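Local coordinates for topoisomerase I-like protein (Leishmania donovani, PDB 2B9S) that probably relaxes supercoiled DNA by transiently nicking and resealing one strand, as part of a heterodimeric type IB topoisomerase I, at residues S269-F283 with A338-F350. Sequence-based numbering, arbitrary orientation.
Sequences SNDLHVAQRAVAMYF and AVLPEVYALLQRF
Val279 and Phe350 interlock the helices 272-283 and 341-350, whose axes approach to 10.7 Å and run at 125° to each other. Val279 enters a hole formed by Val343, Leu346, Leu347 and Phe350. With CG1 anti to the backbone N (chi1 178°), its two methyls part: CG1 meets Val343 and Leu347, while CG2 lies 3.5 Å from Leu346 CD1 and also touches Phe350 CE2. In return Phe350 fills a hole between Leu272, Ala275, Gln276 and Val279. The CG methylene of Gln276 covers one face of the ring, 3.9 Å from the centroid of Phe350, as a CH-pi contact; the amide beyond it stands steeply to the ring, at 80°. Its OE1 accepts from Gln363 N and its NE2 makes a weak bond to Asp362 OD1, so both ends of this buried amide have partners.

Toward the start of helix 341-350, Tyr282 reaches over Val343, whose CG2 sits above the ring centre. CG1 of Val339 comes to the ring's edge. At the far end of the ring, Leu340 N donates a weak but fairly straight hydrogen bond to Tyr282 OH (3.4 Å), tying the tyrosine to the N-cap residue. Phe283 takes Leu347 CD1 at its edge, 3.9 Å from CZ, and packs edge-to-face with Phe323.

The other end is looser and faces solvent. There the exposed Arg349, its chain bent at chi3, lays NH2 beside Leu272 CD1 at 3.6 Å; this methyl meets the edge of the guanidinium, and Ala275 CB lies near NH2. Reciprocal knobs-into-holes packing thus joins two helices within the catalytic core of a type IB topoisomerase, the nearest atom about 11 Å from the bound DNA.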
# COMPACT_ATOMS: atom_id res chain seq x y z
N SER D 269 12.44 19.83 28.38
CA SER D 269 13.86 19.50 28.21
C SER D 269 14.68 20.63 27.59
O SER D 269 14.17 21.41 26.79
CB SER D 269 14.02 18.24 27.37
OG SER D 269 15.39 17.91 27.16
N ASN D 270 15.95 20.72 27.97
CA ASN D 270 16.86 21.66 27.32
C ASN D 270 17.67 20.96 26.24
O ASN D 270 18.42 21.59 25.50
CB ASN D 270 17.76 22.37 28.34
CG ASN D 270 18.83 21.46 28.94
OD1 ASN D 270 18.52 20.55 29.73
ND2 ASN D 270 20.09 21.71 28.58
N ASP D 271 17.50 19.64 26.14
CA ASP D 271 18.07 18.88 25.03
C ASP D 271 17.15 19.04 23.81
O ASP D 271 15.96 18.72 23.87
CB ASP D 271 18.26 17.41 25.42
CG ASP D 271 18.85 16.59 24.29
OD1 ASP D 271 18.50 16.85 23.13
OD2 ASP D 271 19.66 15.69 24.55
N LEU D 272 17.70 19.55 22.70
CA LEU D 272 16.88 19.88 21.53
C LEU D 272 16.27 18.63 20.86
O LEU D 272 15.10 18.65 20.47
CB LEU D 272 17.66 20.74 20.53
CG LEU D 272 16.92 21.34 19.33
CD1 LEU D 272 15.85 22.35 19.79
CD2 LEU D 272 17.92 21.95 18.35
N HIS D 273 17.05 17.56 20.75
CA HIS D 273 16.55 16.27 20.27
C HIS D 273 15.35 15.77 21.10
O HIS D 273 14.34 15.35 20.54
CB HIS D 273 17.66 15.21 20.23
CG HIS D 273 17.15 13.82 20.00
ND1 HIS D 273 16.53 13.43 18.84
CD2 HIS D 273 17.14 12.73 20.81
CE1 HIS D 273 16.16 12.17 18.93
NE2 HIS D 273 16.52 11.72 20.11
N VAL D 274 15.49 15.82 22.43
CA VAL D 274 14.45 15.31 23.35
C VAL D 274 13.13 16.09 23.22
O VAL D 274 12.05 15.48 23.15
CB VAL D 274 14.96 15.25 24.84
CG1 VAL D 274 13.88 14.76 25.77
CG2 VAL D 274 16.16 14.32 24.97
N ALA D 275 13.23 17.43 23.17
CA ALA D 275 12.05 18.30 23.05
C ALA D 275 11.32 18.09 21.72
O ALA D 275 10.09 18.08 21.69
CB ALA D 275 12.43 19.77 23.24
N GLN D 276 12.10 17.94 20.64
CA GLN D 276 11.59 17.63 19.30
C GLN D 276 10.93 16.25 19.25
O GLN D 276 9.81 16.11 18.73
CB GLN D 276 12.70 17.72 18.24
CG GLN D 276 13.09 19.15 17.88
CD GLN D 276 14.05 19.25 16.72
OE1 GLN D 276 14.47 18.26 16.14
NE2 GLN D 276 14.40 20.47 16.37
N ARG D 277 11.63 15.25 19.79
CA ARG D 277 11.10 13.89 20.00
C ARG D 277 9.73 13.89 20.70
O ARG D 277 8.82 13.14 20.29
CB ARG D 277 12.10 13.02 20.77
CG ARG D 277 11.82 11.51 20.71
CD ARG D 277 12.94 10.73 21.40
NE ARG D 277 13.00 11.02 22.84
CZ ARG D 277 13.98 10.65 23.66
NH1 ARG D 277 15.04 9.97 23.21
NH2 ARG D 277 13.90 10.98 24.94
N ALA D 278 9.59 14.74 21.72
CA ALA D 278 8.34 14.92 22.49
C ALA D 278 7.16 15.47 21.67
O ALA D 278 6.04 14.99 21.79
CB ALA D 278 8.59 15.82 23.71
N VAL D 279 7.42 16.51 20.88
CA VAL D 279 6.37 17.09 20.03
C VAL D 279 5.96 16.12 18.91
O VAL D 279 4.78 16.03 18.53
CB VAL D 279 6.80 18.49 19.48
CG1 VAL D 279 5.77 19.10 18.56
CG2 VAL D 279 7.09 19.45 20.65
N ALA D 280 6.93 15.36 18.40
CA ALA D 280 6.67 14.38 17.35
C ALA D 280 5.80 13.27 17.89
O ALA D 280 4.80 12.89 17.26
CB ALA D 280 7.96 13.83 16.76
N MET D 281 6.15 12.75 19.07
CA MET D 281 5.30 11.71 19.65
C MET D 281 3.94 12.22 20.13
O MET D 281 2.95 11.50 20.08
CB MET D 281 6.06 10.79 20.63
CG MET D 281 6.71 11.40 21.82
SD MET D 281 7.98 10.28 22.49
CE MET D 281 7.01 9.32 23.66
N TYR D 282 3.87 13.50 20.50
CA TYR D 282 2.60 14.17 20.74
C TYR D 282 1.70 14.21 19.50
O TYR D 282 0.48 13.97 19.60
CB TYR D 282 2.87 15.59 21.25
CG TYR D 282 1.64 16.47 21.35
CD1 TYR D 282 0.78 16.38 22.45
CD2 TYR D 282 1.35 17.41 20.36
CE1 TYR D 282 -0.35 17.19 22.55
CE2 TYR D 282 0.23 18.22 20.44
CZ TYR D 282 -0.62 18.11 21.55
OH TYR D 282 -1.74 18.93 21.64
N PHE D 283 2.29 14.56 18.34
CA PHE D 283 1.57 14.56 17.06
C PHE D 283 1.11 13.17 16.64
O PHE D 283 -0.02 13.02 16.21
CB PHE D 283 2.40 15.16 15.92
CG PHE D 283 2.54 16.66 15.98
CD1 PHE D 283 1.73 17.43 16.81
CD2 PHE D 283 3.47 17.30 15.17
CE1 PHE D 283 1.87 18.82 16.87
CE2 PHE D 283 3.61 18.68 15.21
CZ PHE D 283 2.80 19.44 16.06
N ALA D 338 -5.99 22.71 17.86
CA ALA D 338 -5.72 23.41 19.09
C ALA D 338 -4.78 22.56 19.92
O ALA D 338 -5.13 21.46 20.33
CB ALA D 338 -7.03 23.67 19.84
N VAL D 339 -3.57 23.05 20.13
CA VAL D 339 -2.55 22.26 20.84
C VAL D 339 -2.29 22.80 22.24
O VAL D 339 -2.63 23.96 22.55
CB VAL D 339 -1.19 22.18 20.05
CG1 VAL D 339 -1.39 21.52 18.67
CG2 VAL D 339 -0.54 23.54 19.90
N LEU D 340 -1.68 21.96 23.07
CA LEU D 340 -1.15 22.42 24.35
C LEU D 340 -0.33 23.70 24.16
O LEU D 340 0.41 23.82 23.18
CB LEU D 340 -0.30 21.32 25.00
CG LEU D 340 -1.00 20.00 25.32
CD1 LEU D 340 -0.04 19.05 26.02
CD2 LEU D 340 -2.26 20.22 26.18
N PRO D 341 -0.51 24.70 25.06
CA PRO D 341 0.32 25.92 24.97
C PRO D 341 1.83 25.65 25.00
O PRO D 341 2.58 26.40 24.39
CB PRO D 341 -0.12 26.75 26.19
CG PRO D 341 -1.04 25.89 27.00
CD PRO D 341 -1.53 24.77 26.13
N GLU D 342 2.25 24.61 25.71
CA GLU D 342 3.65 24.22 25.79
C GLU D 342 4.18 23.66 24.46
O GLU D 342 5.38 23.77 24.20
CB GLU D 342 3.87 23.22 26.92
N VAL D 343 3.29 23.07 23.66
CA VAL D 343 3.65 22.53 22.34
C VAL D 343 3.66 23.67 21.33
O VAL D 343 4.54 23.73 20.47
CB VAL D 343 2.69 21.37 21.90
CG1 VAL D 343 2.70 21.15 20.38
CG2 VAL D 343 3.02 20.09 22.64
N TYR D 344 2.69 24.56 21.46
CA TYR D 344 2.60 25.72 20.58
C TYR D 344 3.83 26.63 20.70
O TYR D 344 4.33 27.11 19.68
CB TYR D 344 1.30 26.49 20.83
CG TYR D 344 1.07 27.67 19.89
CD1 TYR D 344 1.71 28.90 20.12
CD2 TYR D 344 0.21 27.56 18.79
CE1 TYR D 344 1.51 29.99 19.28
CE2 TYR D 344 -0.00 28.64 17.94
CZ TYR D 344 0.65 29.85 18.20
OH TYR D 344 0.47 30.94 17.38
N ALA D 345 4.31 26.83 21.93
CA ALA D 345 5.53 27.61 22.20
C ALA D 345 6.82 26.94 21.69
O ALA D 345 7.73 27.63 21.20
CB ALA D 345 5.64 27.89 23.68
N LEU D 346 6.91 25.63 21.86
CA LEU D 346 7.98 24.80 21.29
C LEU D 346 8.03 24.91 19.75
O LEU D 346 9.10 25.09 19.19
CB LEU D 346 7.79 23.35 21.71
CG LEU D 346 8.29 22.92 23.10
CD1 LEU D 346 7.90 21.48 23.44
CD2 LEU D 346 9.79 23.10 23.25
N LEU D 347 6.87 24.85 19.09
CA LEU D 347 6.75 25.06 17.66
C LEU D 347 7.22 26.43 17.17
O LEU D 347 7.73 26.55 16.05
CB LEU D 347 5.30 24.81 17.20
CG LEU D 347 4.79 23.36 17.21
CD1 LEU D 347 3.31 23.28 16.81
CD2 LEU D 347 5.67 22.43 16.33
N GLN D 348 7.03 27.47 17.99
CA GLN D 348 7.57 28.80 17.68
C GLN D 348 9.10 28.76 17.73
O GLN D 348 9.76 29.35 16.89
CB GLN D 348 7.03 29.87 18.65
CG GLN D 348 5.51 30.11 18.56
CD GLN D 348 5.02 31.07 19.64
OE1 GLN D 348 5.27 30.88 20.83
NE2 GLN D 348 4.32 32.12 19.22
N ARG D 349 9.64 28.07 18.71
CA ARG D 349 11.07 27.86 18.82
C ARG D 349 11.61 27.09 17.60
O ARG D 349 12.65 27.44 17.04
CB ARG D 349 11.40 27.11 20.13
CG ARG D 349 12.84 27.26 20.58
CD ARG D 349 13.08 26.68 21.99
NE ARG D 349 13.76 25.37 21.98
CZ ARG D 349 13.71 24.49 22.98
NH1 ARG D 349 13.00 24.77 24.08
NH2 ARG D 349 14.37 23.33 22.90
N PHE D 350 10.87 26.04 17.20
CA PHE D 350 11.32 25.12 16.16
C PHE D 350 11.29 25.74 14.77
O PHE D 350 11.85 25.17 13.84
CB PHE D 350 10.47 23.84 16.14
CG PHE D 350 10.61 22.97 17.35
CD1 PHE D 350 11.63 23.20 18.29
CD2 PHE D 350 9.74 21.90 17.56
CE1 PHE D 350 11.75 22.40 19.41
CE2 PHE D 350 9.86 21.08 18.68
CZ PHE D 350 10.86 21.32 19.60